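Local structure of putative zinc protease (Bordetella pertussis, 3IH6) at residues 31-34 against 40-43; 44-49 against 126-131; 50-55 against 85-90; 133-138 against 156-161. The protein is probably a zinc-dependent metalloendopeptidase of the M16 family, this chain being one piece of it that covers part of an inactive M16 domain. All blocks are in the same frame, centred on the assembly; numbering follows the deposited sequence.

Helix 39-52 carries three of the four contacts. Interaction 1 lies where strand 26-32 leads into it, interaction 2 packs its middle on helix 118-136, and interaction 3 sets its last turn on strand 84-90. Strands 26-32 and 84-90 are neighbours in one antiparallel sheet, and Tyr31 O lies 2.8 Å from Ala85 N, a probable hydrogen bond between interactions 1 and 3. The centres of interactions 1 and 2 are about 13 Å apart. Interaction 4 lies further out, toward the C-terminal end of helix 118-136. It touches interaction 2 through Trp128 and Gln161. Its centre is about 24 Å from that of interaction 3, without touching it. None of the four includes a metal ion.

Interaction 1. Residues 31-34 against 40-43; sequences YHLP and DFVG
Pro34 and Phe41 bring the two backbones closest, with 5.3 Å between their CA atoms. Residues 31-32 end strand 26-32, the chain leaves the strand at Leu33, and residues 40-43 lie in the first turn of helix 39-52. Pro34 sits over the start of this helix. Its CG lies 3.8 Å from Asp40 CB, and its CB is 4.0 Å from Phe41 N, so the proline ring covers the backbone between the two residues. The Asp40 carboxylate is turned to another partner: OD1 makes a salt bridge with Arg175 of helix 170-180. Phe41 reaches back along the loop, with CG anti to its backbone N (chi1 -179°). Its CD1 edge meets Pro34 O at 3.3 Å, and the oxygen lies in the ring plane. This is an edge contact of an aromatic C-H with a carbonyl oxygen. Beyond it, Leu33 CD1 comes within 4.0 Å of Phe41 CE1 and approaches the ring obliquely. Asp78 also touches both Leu33 and Phe41. The arrangement is a tight beta-to-alpha connection: an inner strand of the antiparallel sheet passes through a short loop into the helix packed against that sheet, within the M16 inactive domain.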
loop_
_atom_site.group_PDB
_atom_site.type_symbol
_atom_site.label_atom_id
_atom_site.label_comp_id
_atom_site.label_asym_id
_atom_site.label_seq_id
_atom_site.Cartn_x
_atom_site.Cartn_y
_atom_site.Cartn_z
ATOM N N TYR E 31 5.928 30.123 -3.072
ATOM C CA TYR E 31 6.539 30.807 -1.955
ATOM C C TYR E 31 7.688 29.932 -1.416
ATOM O O TYR E 31 7.754 28.716 -1.705
ATOM C CB TYR E 31 5.504 31.021 -0.860
ATOM C CG TYR E 31 4.324 31.882 -1.229
ATOM C CD1 TYR E 31 4.299 33.264 -0.921
ATOM C CD2 TYR E 31 3.228 31.337 -1.880
ATOM C CE1 TYR E 31 3.185 34.083 -1.259
ATOM C CE2 TYR E 31 2.117 32.143 -2.238
ATOM C CZ TYR E 31 2.108 33.518 -1.921
ATOM O OH TYR E 31 0.994 34.271 -2.260
ATOM N N HIS E 32 8.599 30.508 -0.644
ATOM C CA HIS E 32 9.646 29.677 -0.016
ATOM C C HIS E 32 9.397 29.233 1.428
ATOM O O HIS E 32 8.713 29.916 2.171
ATOM C CB HIS E 32 11.071 30.229 -0.208
ATOM C CG HIS E 32 11.405 31.425 0.632
ATOM N ND1 HIS E 32 11.389 32.711 0.127
ATOM C CD2 HIS E 32 11.854 31.530 1.908
ATOM C CE1 HIS E 32 11.799 33.558 1.063
ATOM N NE2 HIS E 32 12.091 32.868 2.152
ATOM N N LEU E 33 9.956 28.084 1.809
ATOM C CA LEU E 33 9.813 27.559 3.179
ATOM C C LEU E 33 10.853 28.169 4.103
ATOM O O LEU E 33 11.928 28.504 3.640
ATOM C CB LEU E 33 9.988 26.022 3.199
ATOM C CG LEU E 33 9.011 25.188 2.344
ATOM C CD1 LEU E 33 9.417 23.726 2.253
ATOM C CD2 LEU E 33 7.581 25.338 2.811
ATOM N N PRO E 34 10.545 28.286 5.417
ATOM C CA PRO E 34 11.578 28.438 6.449
ATOM C C PRO E 34 12.500 27.215 6.441
ATOM O O PRO E 34 12.122 26.158 5.924
ATOM C CB PRO E 34 10.789 28.381 7.774
ATOM C CG PRO E 34 9.375 28.686 7.410
ATOM C CD PRO E 34 9.181 28.274 5.983
ATOM N N ASP E 40 8.958 28.052 12.837
ATOM C CA ASP E 40 8.087 28.411 11.699
ATOM C C ASP E 40 7.807 27.317 10.682
ATOM O O ASP E 40 6.766 27.316 10.003
ATOM C CB ASP E 40 8.654 29.654 11.008
ATOM C CG ASP E 40 8.646 30.846 11.941
ATOM O OD1 ASP E 40 7.791 30.808 12.847
ATOM O OD2 ASP E 40 9.499 31.762 11.814
ATOM N N PHE E 41 8.715 26.374 10.559
ATOM C CA PHE E 41 8.548 25.398 9.488
ATOM C C PHE E 41 7.238 24.656 9.670
ATOM O O PHE E 41 6.439 24.574 8.728
ATOM C CB PHE E 41 9.751 24.450 9.386
ATOM C CG PHE E 41 9.640 23.433 8.278
ATOM C CD1 PHE E 41 10.291 23.647 7.064
ATOM C CD2 PHE E 41 8.911 22.256 8.456
ATOM C CE1 PHE E 41 10.220 22.733 6.044
ATOM C CE2 PHE E 41 8.845 21.310 7.444
ATOM C CZ PHE E 41 9.519 21.541 6.233
ATOM N N VAL E 42 6.997 24.097 10.849
ATOM C CA VAL E 42 5.733 23.387 11.012
ATOM C C VAL E 42 4.534 24.296 10.948
ATOM O O VAL E 42 3.453 23.850 10.496
ATOM C CB VAL E 42 5.644 22.440 12.221
ATOM C CG1 VAL E 42 6.737 21.428 12.147
ATOM C CG2 VAL E 42 5.679 23.178 13.501
ATOM N N GLY E 43 4.717 25.562 11.345
ATOM C CA GLY E 43 3.660 26.554 11.251
ATOM C C GLY E 43 3.145 26.590 9.815
ATOM O O GLY E 43 1.950 26.489 9.547
#

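Interaction 2. Residues 44-49 against 126-131; sequences LDLAAT and SKWLTA
Trp128 lays the edge of its indole against the Asp45 carboxylate and its CB and CG beside Leu46. This is helix-to-helix packing in the alpha/beta fold: helix 39-52, which lies against the sheet, meets helix 118-136. The short segments cross at 115°, with their axes 10.6 Å apart. Trp128 NE1 donates to Asp45 OD2 at 2.8 Å, with an N-H...O angle of 158°. The oxygen lies close to the indole plane, but the donor comes from above the carboxylate plane, and the two flat groups stand nearly perpendicular. Both side chains have CG anti to their own backbone N (chi1 -158° for Asp45), which brings the carboxylate and the indole edge together. The other oxygen, OD1, accepts a hydrogen bond from the backbone N of Ser1, which is probably a remnant of the expression tag, so this second grip belongs to the crystallised construct. Leu46 CD2 fills the other part of the contact, 3.9 Å from Trp128 CB and crossing that side chain at about a right angle. The far part of the indole continues onto Gln161, Arg162 and Val165 of helix 157-167, and Trp132 meets its ring. One turn further along helix 39-52, the methyl CG2 of Thr49 rests on the aliphatic part of Lys127, 3.7 Å from its CD.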
loop_
_atom_site.group_PDB
_atom_site.type_symbol
_atom_site.label_atom_id
_atom_site.label_comp_id
_atom_site.label_asym_id
_atom_site.label_seq_id
_atom_site.Cartn_x
_atom_site.Cartn_y
_atom_site.Cartn_z
ATOM N N LEU E 44 4.066 26.701 8.884
ATOM C CA LEU E 44 3.703 26.821 7.492
ATOM C C LEU E 44 3.168 25.493 6.964
ATOM O O LEU E 44 2.323 25.465 6.058
ATOM C CB LEU E 44 4.906 27.289 6.675
ATOM C CG LEU E 44 4.619 27.890 5.292
ATOM C CD1 LEU E 44 3.570 28.958 5.325
ATOM C CD2 LEU E 44 5.887 28.390 4.633
ATOM N N ASP E 45 3.642 24.405 7.555
ATOM C CA ASP E 45 3.197 23.054 7.196
ATOM C C ASP E 45 1.691 22.986 7.550
ATOM O O ASP E 45 0.837 22.743 6.680
ATOM C CB ASP E 45 4.044 22.074 8.019
ATOM C CG ASP E 45 4.103 20.674 7.433
ATOM O OD1 ASP E 45 3.604 20.480 6.308
ATOM O OD2 ASP E 45 4.681 19.772 8.114
ATOM N N LEU E 46 1.358 23.310 8.801
ATOM C CA LEU E 46 -0.049 23.297 9.284
ATOM C C LEU E 46 -0.946 24.285 8.526
ATOM O O LEU E 46 -2.056 23.944 8.170
ATOM C CB LEU E 46 -0.101 23.575 10.771
ATOM C CG LEU E 46 0.643 22.548 11.638
ATOM C CD1 LEU E 46 0.828 23.088 13.071
ATOM C CD2 LEU E 46 -0.128 21.227 11.584
ATOM N N ALA E 47 -0.423 25.493 8.268
ATOM C CA ALA E 47 -1.110 26.527 7.506
ATOM C C ALA E 47 -1.549 26.068 6.120
ATOM O O ALA E 47 -2.688 26.344 5.695
ATOM C CB ALA E 47 -0.227 27.717 7.369
ATOM N N ALA E 48 -0.647 25.420 5.372
ATOM C CA ALA E 48 -1.007 25.018 4.018
ATOM C C ALA E 48 -2.203 24.062 4.023
ATOM O O ALA E 48 -3.022 24.087 3.117
ATOM C CB ALA E 48 0.194 24.430 3.284
ATOM N N THR E 49 -2.332 23.259 5.063
ATOM C CA THR E 49 -3.496 22.369 5.202
ATOM C C THR E 49 -4.751 23.176 5.511
ATOM O O THR E 49 -5.826 22.852 5.016
ATOM C CB THR E 49 -3.310 21.386 6.381
ATOM O OG1 THR E 49 -2.238 20.505 6.127
ATOM C CG2 THR E 49 -4.555 20.557 6.635
ATOM N N SER E 126 -4.727 17.623 13.770
ATOM C CA SER E 126 -5.166 16.209 13.777
ATOM C C SER E 126 -4.663 15.431 12.547
ATOM O O SER E 126 -4.129 14.313 12.674
ATOM C CB SER E 126 -6.681 16.073 13.938
ATOM O OG SER E 126 -7.026 14.700 14.152
ATOM N N LYS E 127 -4.814 16.037 11.369
ATOM C CA LYS E 127 -4.344 15.440 10.118
ATOM C C LYS E 127 -2.843 15.123 10.163
ATOM O O LYS E 127 -2.398 14.007 9.804
ATOM C CB LYS E 127 -4.648 16.375 8.945
ATOM C CG LYS E 127 -4.087 15.881 7.613
ATOM C CD LYS E 127 -4.408 16.867 6.478
ATOM C CE LYS E 127 -4.667 16.096 5.190
ATOM N NZ LYS E 127 -3.434 15.929 4.387
ATOM N N TRP E 128 -2.073 16.110 10.613
ATOM C CA TRP E 128 -0.601 16.036 10.689
ATOM C C TRP E 128 -0.179 14.906 11.607
ATOM O O TRP E 128 0.693 14.102 11.233
ATOM C CB TRP E 128 -0.008 17.370 11.194
ATOM C CG TRP E 128 1.475 17.493 10.880
ATOM C CD1 TRP E 128 2.029 18.213 9.876
ATOM C CD2 TRP E 128 2.568 16.841 11.556
ATOM N NE1 TRP E 128 3.385 18.067 9.885
ATOM C CE2 TRP E 128 3.746 17.231 10.904
ATOM C CE3 TRP E 128 2.656 15.988 12.675
ATOM C CZ2 TRP E 128 5.017 16.812 11.315
ATOM C CZ3 TRP E 128 3.928 15.544 13.073
ATOM C CH2 TRP E 128 5.088 15.963 12.390
ATOM N N LEU E 129 -0.805 14.827 12.790
ATOM C CA LEU E 129 -0.407 13.831 13.805
ATOM C C LEU E 129 -0.781 12.406 13.437
ATOM O O LEU E 129 -0.018 11.494 13.722
ATOM C CB LEU E 129 -0.911 14.187 15.217
ATOM C CG LEU E 129 -0.293 15.467 15.784
ATOM C CD1 LEU E 129 -0.958 15.836 17.085
ATOM C CD2 LEU E 129 1.233 15.385 15.947
ATOM N N THR E 130 -1.934 12.230 12.793
ATOM C CA THR E 130 -2.389 10.955 12.214
ATOM C C THR E 130 -1.393 10.410 11.192
ATOM O O THR E 130 -1.099 9.222 11.173
ATOM C CB THR E 130 -3.780 11.159 11.503
ATOM O OG1 THR E 130 -4.709 11.715 12.436
ATOM C CG2 THR E 130 -4.345 9.880 10.943
ATOM N N ALA E 131 -0.918 11.294 10.310
ATOM C CA ALA E 131 0.078 10.916 9.279
ATOM C C ALA E 131 1.347 10.470 9.983
ATOM O O ALA E 131 1.893 9.422 9.644
ATOM C CB ALA E 131 0.364 12.067 8.334
#

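Interaction 3. Residues 50-55 against 85-90; sequences ILADTP and AMFGAQ
The last turn of helix 39-52 packs on one face of the antiparallel sheet, and Phe87 of strand 84-90 is the residue it meets. Leu51 carries most of the contact from the helix. Its CD1 lies 4.0 Å from Phe87 CZ and 4.1 Å from Phe87 CE1, while its CB is 4.2 Å from Phe87 CE1. The leucine therefore follows one corner of the ring and approaches it obliquely. Phe87 has CG beside its backbone N (chi1 -57°), which places the ring end, CE1 and CZ, against Leu51. This is the helix-on-sheet layer of the alpha/beta domain, with the strand backbone tied to both neighbouring strands: backbone hydrogen bonds join Phe87 to Ala29 and Met86, a selenomethionine, to Phe75. Ala52 comes to the same ring at its edge, near the ring plane, with its CB 4.4 Å from Phe87 CD1. The contact is wholly apolar and lies about 6 Å from the centre of the chain. The helix ends directly after it, with Asp53 the first residue to leave helical geometry. Beyond that, Thr54 OG1 donates to Asp53 O at 2.7 Å, in the carbonyl plane and on a lone pair, while Ala52 O is bonded to Thr5 OG1.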
loop_
_atom_site.group_PDB
_atom_site.type_symbol
_atom_site.label_atom_id
_atom_site.label_comp_id
_atom_site.label_asym_id
_atom_site.label_seq_id
_atom_site.Cartn_x
_atom_site.Cartn_y
_atom_site.Cartn_z
ATOM N N ILE E 50 -4.619 24.217 6.341
ATOM C CA ILE E 50 -5.765 25.062 6.624
ATOM C C ILE E 50 -6.201 25.782 5.351
ATOM O O ILE E 50 -7.378 25.936 5.125
ATOM C CB ILE E 50 -5.473 26.106 7.710
ATOM C CG1 ILE E 50 -5.268 25.425 9.081
ATOM C CG2 ILE E 50 -6.584 27.212 7.715
ATOM C CD1 ILE E 50 -4.577 26.328 10.112
ATOM N N LEU E 51 -5.248 26.222 4.544
ATOM C CA LEU E 51 -5.528 26.973 3.317
ATOM C C LEU E 51 -6.067 26.157 2.178
ATOM O O LEU E 51 -6.842 26.666 1.340
ATOM C CB LEU E 51 -4.250 27.715 2.818
ATOM C CG LEU E 51 -3.783 28.735 3.869
ATOM C CD1 LEU E 51 -2.305 29.018 3.745
ATOM C CD2 LEU E 51 -4.631 30.015 3.834
ATOM N N ALA E 52 -5.652 24.908 2.104
ATOM C CA ALA E 52 -5.796 24.182 0.842
ATOM C C ALA E 52 -6.591 22.915 0.903
ATOM O O ALA E 52 -7.036 22.453 -0.111
ATOM C CB ALA E 52 -4.396 23.923 0.211
ATOM N N ASP E 53 -6.800 22.366 2.089
ATOM C CA ASP E 53 -7.400 21.027 2.258
ATOM C C ASP E 53 -8.868 21.019 2.723
ATOM O O ASP E 53 -9.210 21.656 3.759
ATOM C CB ASP E 53 -6.515 20.266 3.247
ATOM C CG ASP E 53 -6.910 18.829 3.402
ATOM O OD1 ASP E 53 -7.184 18.190 2.383
ATOM O OD2 ASP E 53 -6.922 18.335 4.553
ATOM N N THR E 54 -9.714 20.291 1.982
ATOM C CA THR E 54 -11.203 20.212 2.170
ATOM C C THR E 54 -11.955 21.503 1.781
ATOM O O THR E 54 -11.379 22.606 1.798
ATOM C CB THR E 54 -11.670 19.848 3.626
ATOM O OG1 THR E 54 -11.729 21.054 4.392
ATOM C CG2 THR E 54 -10.718 18.824 4.300
ATOM N N PRO E 55 -13.261 21.369 1.501
ATOM C CA PRO E 55 -14.184 22.463 1.158
ATOM C C PRO E 55 -14.219 23.613 2.164
ATOM O O PRO E 55 -14.556 24.721 1.775
ATOM C CB PRO E 55 -15.526 21.771 1.141
ATOM C CG PRO E 55 -15.198 20.360 0.746
ATOM C CD PRO E 55 -13.949 20.058 1.475
ATOM N N ALA E 85 6.719 26.237 -1.037
ATOM C CA ALA E 85 5.314 25.974 -0.771
ATOM C C ALA E 85 4.639 26.365 -2.061
ATOM O O ALA E 85 4.943 27.428 -2.629
ATOM C CB ALA E 85 4.782 26.811 0.395
HETATM N N MSE E 86 3.734 25.506 -2.522
HETATM C CA MSE E 86 3.009 25.750 -3.731
HETATM C C MSE E 86 1.490 25.697 -3.535
HETATM O O MSE E 86 0.945 24.667 -3.141
HETATM C CB MSE E 86 3.425 24.713 -4.781
HETATM C CG MSE E 86 2.930 25.052 -6.074
HETATM SE SE MSE E 86 3.233 23.610 -7.313
HETATM C CE MSE E 86 2.712 24.647 -8.833
ATOM N N PHE E 87 0.816 26.802 -3.841
ATOM C CA PHE E 87 -0.632 26.834 -3.820
ATOM C C PHE E 87 -1.117 27.057 -5.227
ATOM O O PHE E 87 -0.446 27.700 -6.048
ATOM C CB PHE E 87 -1.158 27.921 -2.886
ATOM C CG PHE E 87 -0.657 27.782 -1.467
ATOM C CD1 PHE E 87 -1.265 26.899 -0.589
ATOM C CD2 PHE E 87 0.451 28.494 -1.033
ATOM C CE1 PHE E 87 -0.791 26.741 0.694
ATOM C CE2 PHE E 87 0.933 28.352 0.305
ATOM C CZ PHE E 87 0.321 27.472 1.147
ATOM N N GLY E 88 -2.287 26.516 -5.544
ATOM C CA GLY E 88 -2.818 26.820 -6.864
ATOM C C GLY E 88 -4.279 26.531 -6.999
ATOM O O GLY E 88 -4.928 26.101 -6.047
ATOM N N ALA E 89 -4.811 26.793 -8.185
ATOM C CA ALA E 89 -6.218 26.537 -8.437
ATOM C C ALA E 89 -6.360 25.890 -9.775
ATOM O O ALA E 89 -5.596 26.179 -10.698
ATOM C CB ALA E 89 -7.084 27.833 -8.341
ATOM N N GLN E 90 -7.347 25.001 -9.856
ATOM C CA GLN E 90 -7.672 24.278 -11.054
ATOM C C GLN E 90 -8.842 25.019 -11.703
ATOM O O GLN E 90 -9.851 25.267 -11.046
ATOM C CB GLN E 90 -8.103 22.872 -10.632
ATOM C CG GLN E 90 -7.877 21.803 -11.665
ATOM C CD GLN E 90 -8.386 20.433 -11.219
ATOM O OE1 GLN E 90 -9.186 20.314 -10.290
ATOM N NE2 GLN E 90 -7.925 19.401 -11.890
#

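Interaction 4. Residues 133-138 against 156-161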
loop_
_atom_site.group_PDB
_atom_site.type_symbol
_atom_site.label_atom_id
_atom_site.label_comp_id
_atom_site.label_asym_id
_atom_site.label_seq_id
_atom_site.Cartn_x
_atom_site.Cartn_y
_atom_site.Cartn_z
ATOM N N GLN E 133 1.724 9.223 13.105
ATOM C CA GLN E 133 1.535 7.971 13.831
ATOM C C GLN E 133 1.551 6.815 12.850
ATOM O O GLN E 133 1.980 5.720 13.183
ATOM C CB GLN E 133 0.199 7.960 14.593
ATOM C CG GLN E 133 0.110 8.846 15.866
ATOM C CD GLN E 133 1.248 8.600 16.894
ATOM O OE1 GLN E 133 1.810 7.499 16.984
ATOM N NE2 GLN E 133 1.575 9.647 17.676
ATOM N N GLN E 134 1.070 7.068 11.638
ATOM C CA GLN E 134 1.074 6.010 10.618
ATOM C C GLN E 134 2.489 5.728 10.163
ATOM O O GLN E 134 2.852 4.556 9.952
ATOM C CB GLN E 134 0.142 6.341 9.443
ATOM C CG GLN E 134 -1.307 6.089 9.788
ATOM C CD GLN E 134 -2.274 6.747 8.823
ATOM O OE1 GLN E 134 -1.998 6.855 7.638
ATOM N NE2 GLN E 134 -3.421 7.181 9.331
ATOM N N THR E 135 3.291 6.786 10.035
ATOM C CA THR E 135 4.705 6.643 9.716
ATOM C C THR E 135 5.456 5.886 10.789
ATOM O O THR E 135 6.145 4.911 10.506
ATOM C CB THR E 135 5.375 7.999 9.523
ATOM O OG1 THR E 135 4.941 8.532 8.275
ATOM C CG2 THR E 135 6.882 7.859 9.492
ATOM N N TYR E 136 5.290 6.339 12.026
ATOM C CA TYR E 136 6.012 5.800 13.180
ATOM C C TYR E 136 5.732 4.300 13.471
ATOM O O TYR E 136 6.629 3.562 13.965
ATOM C CB TYR E 136 5.728 6.725 14.381
ATOM C CG TYR E 136 6.193 6.200 15.712
ATOM C CD1 TYR E 136 7.545 6.231 16.060
ATOM C CD2 TYR E 136 5.275 5.667 16.629
ATOM C CE1 TYR E 136 7.976 5.747 17.298
ATOM C CE2 TYR E 136 5.693 5.184 17.857
ATOM C CZ TYR E 136 7.043 5.228 18.190
ATOM O OH TYR E 136 7.454 4.737 19.417
ATOM N N ALA E 137 4.527 3.818 13.126
ATOM C CA ALA E 137 4.153 2.426 13.403
ATOM C C ALA E 137 4.796 1.390 12.455
ATOM O O ALA E 137 4.692 0.181 12.676
ATOM C CB ALA E 137 2.630 2.272 13.425
ATOM N N ASP E 138 5.466 1.887 11.420
ATOM C CA ASP E 138 6.140 1.071 10.400
ATOM C C ASP E 138 7.655 1.360 10.455
ATOM O O ASP E 138 8.079 2.485 10.200
ATOM C CB ASP E 138 5.571 1.422 9.000
ATOM C CG ASP E 138 6.010 0.439 7.903
ATOM O OD1 ASP E 138 7.138 -0.160 7.948
ATOM O OD2 ASP E 138 5.206 0.267 6.973
ATOM N N ARG E 156 17.141 14.529 14.819
ATOM C CA ARG E 156 16.140 14.893 15.819
ATOM C C ARG E 156 14.816 15.401 15.237
ATOM O O ARG E 156 13.760 15.150 15.823
ATOM C CB ARG E 156 16.690 15.913 16.825
ATOM C CG ARG E 156 17.779 15.382 17.788
ATOM C CD ARG E 156 18.450 16.531 18.541
ATOM N NE ARG E 156 18.245 17.776 17.798
ATOM C CZ ARG E 156 17.943 18.951 18.338
ATOM N NH1 ARG E 156 17.748 20.009 17.543
ATOM N NH2 ARG E 156 17.829 19.064 19.660
ATOM N N LEU E 157 14.867 16.078 14.094
ATOM C CA LEU E 157 13.648 16.610 13.467
ATOM C C LEU E 157 12.426 15.652 13.357
ATOM O O LEU E 157 11.262 16.077 13.581
ATOM C CB LEU E 157 13.966 17.294 12.121
ATOM C CG LEU E 157 14.874 18.529 12.238
ATOM C CD1 LEU E 157 15.346 18.968 10.863
ATOM C CD2 LEU E 157 14.105 19.644 12.920
ATOM N N PHE E 158 12.653 14.385 13.004
ATOM C CA PHE E 158 11.535 13.417 12.945
ATOM C C PHE E 158 10.685 13.470 14.204
ATOM O O PHE E 158 9.444 13.529 14.130
ATOM C CB PHE E 158 12.014 11.976 12.680
ATOM C CG PHE E 158 10.888 10.976 12.654
ATOM C CD1 PHE E 158 9.873 11.081 11.709
ATOM C CD2 PHE E 158 10.807 9.979 13.595
ATOM C CE1 PHE E 158 8.818 10.189 11.697
ATOM C CE2 PHE E 158 9.740 9.074 13.583
ATOM C CZ PHE E 158 8.748 9.188 12.629
ATOM N N PHE E 159 11.340 13.526 15.369
ATOM C CA PHE E 159 10.623 13.617 16.615
ATOM C C PHE E 159 10.277 15.026 17.038
ATOM O O PHE E 159 9.213 15.261 17.633
ATOM C CB PHE E 159 11.405 12.907 17.729
ATOM C CG PHE E 159 11.575 11.463 17.479
ATOM C CD1 PHE E 159 10.512 10.580 17.691
ATOM C CD2 PHE E 159 12.766 10.978 16.974
ATOM C CE1 PHE E 159 10.671 9.227 17.439
ATOM C CE2 PHE E 159 12.918 9.633 16.731
ATOM C CZ PHE E 159 11.860 8.764 16.964
ATOM N N LEU E 160 11.169 15.963 16.738
ATOM C CA LEU E 160 10.991 17.336 17.178
ATOM C C LEU E 160 9.818 17.992 16.461
ATOM O O LEU E 160 9.046 18.711 17.115
ATOM C CB LEU E 160 12.282 18.160 17.024
ATOM C CG LEU E 160 12.249 19.675 17.321
ATOM C CD1 LEU E 160 11.836 20.036 18.763
ATOM C CD2 LEU E 160 13.614 20.311 16.969
ATOM N N GLN E 161 9.669 17.719 15.147
ATOM C CA GLN E 161 8.588 18.304 14.349
ATOM C C GLN E 161 7.264 17.854 14.954
ATOM O O GLN E 161 6.360 18.666 15.147
ATOM C CB GLN E 161 8.664 17.949 12.837
ATOM C CG GLN E 161 9.881 18.466 11.992
ATOM C CD GLN E 161 10.141 19.977 12.042
ATOM O OE1 GLN E 161 9.878 20.632 13.043
ATOM N NE2 GLN E 161 10.705 20.530 10.949
#
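Phe158 pushes its ring end between Thr135 and Tyr136, and these two residues meet it differently. Thr135 CG2 lies 3.7 Å from Phe158 CE1 and 3.9 Å from CZ, set obliquely to the ring. The two side chains run past each other in opposite directions. Tyr136 CB instead sits at the ring's edge, near its plane, 4.3 Å from Phe158 CZ. Phe158 extends this far because its CG is anti to the backbone N (chi1 179°). Phe159 takes the other course, with CG beside its backbone N (chi1 -62°), and its ring turns back over its neighbour. Phe158 CD2 stands 3.7 Å above the Phe159 ring, over its centre. In return, Phe159 CE2 lies in the plane of the Phe158 ring, at its edge. The pair is thus arranged edge to face. Tyr136 CE1 reaches the edge of Phe159, 4.4 Å from its CE1. The contact joins the C-terminal part of helix 118-136 to the N-terminal part of helix 157-167. Helix 139-152 comes between them in the chain and packs on the same group through Ala145 and Leu146, which touch Phe158. The three form a helical cluster. Trp132, one turn before Tyr136, completes the aromatic group: its ring stacks with those of Phe158 and Tyr136, and its NE1 bonds to Phe158 O. The tyrosine also belongs to a subunit interface. Tyr136 OH makes a hydrogen bond with Gln90 OE1 of a neighbouring subunit, and its ring meets Tyr4 of that subunit edge to face.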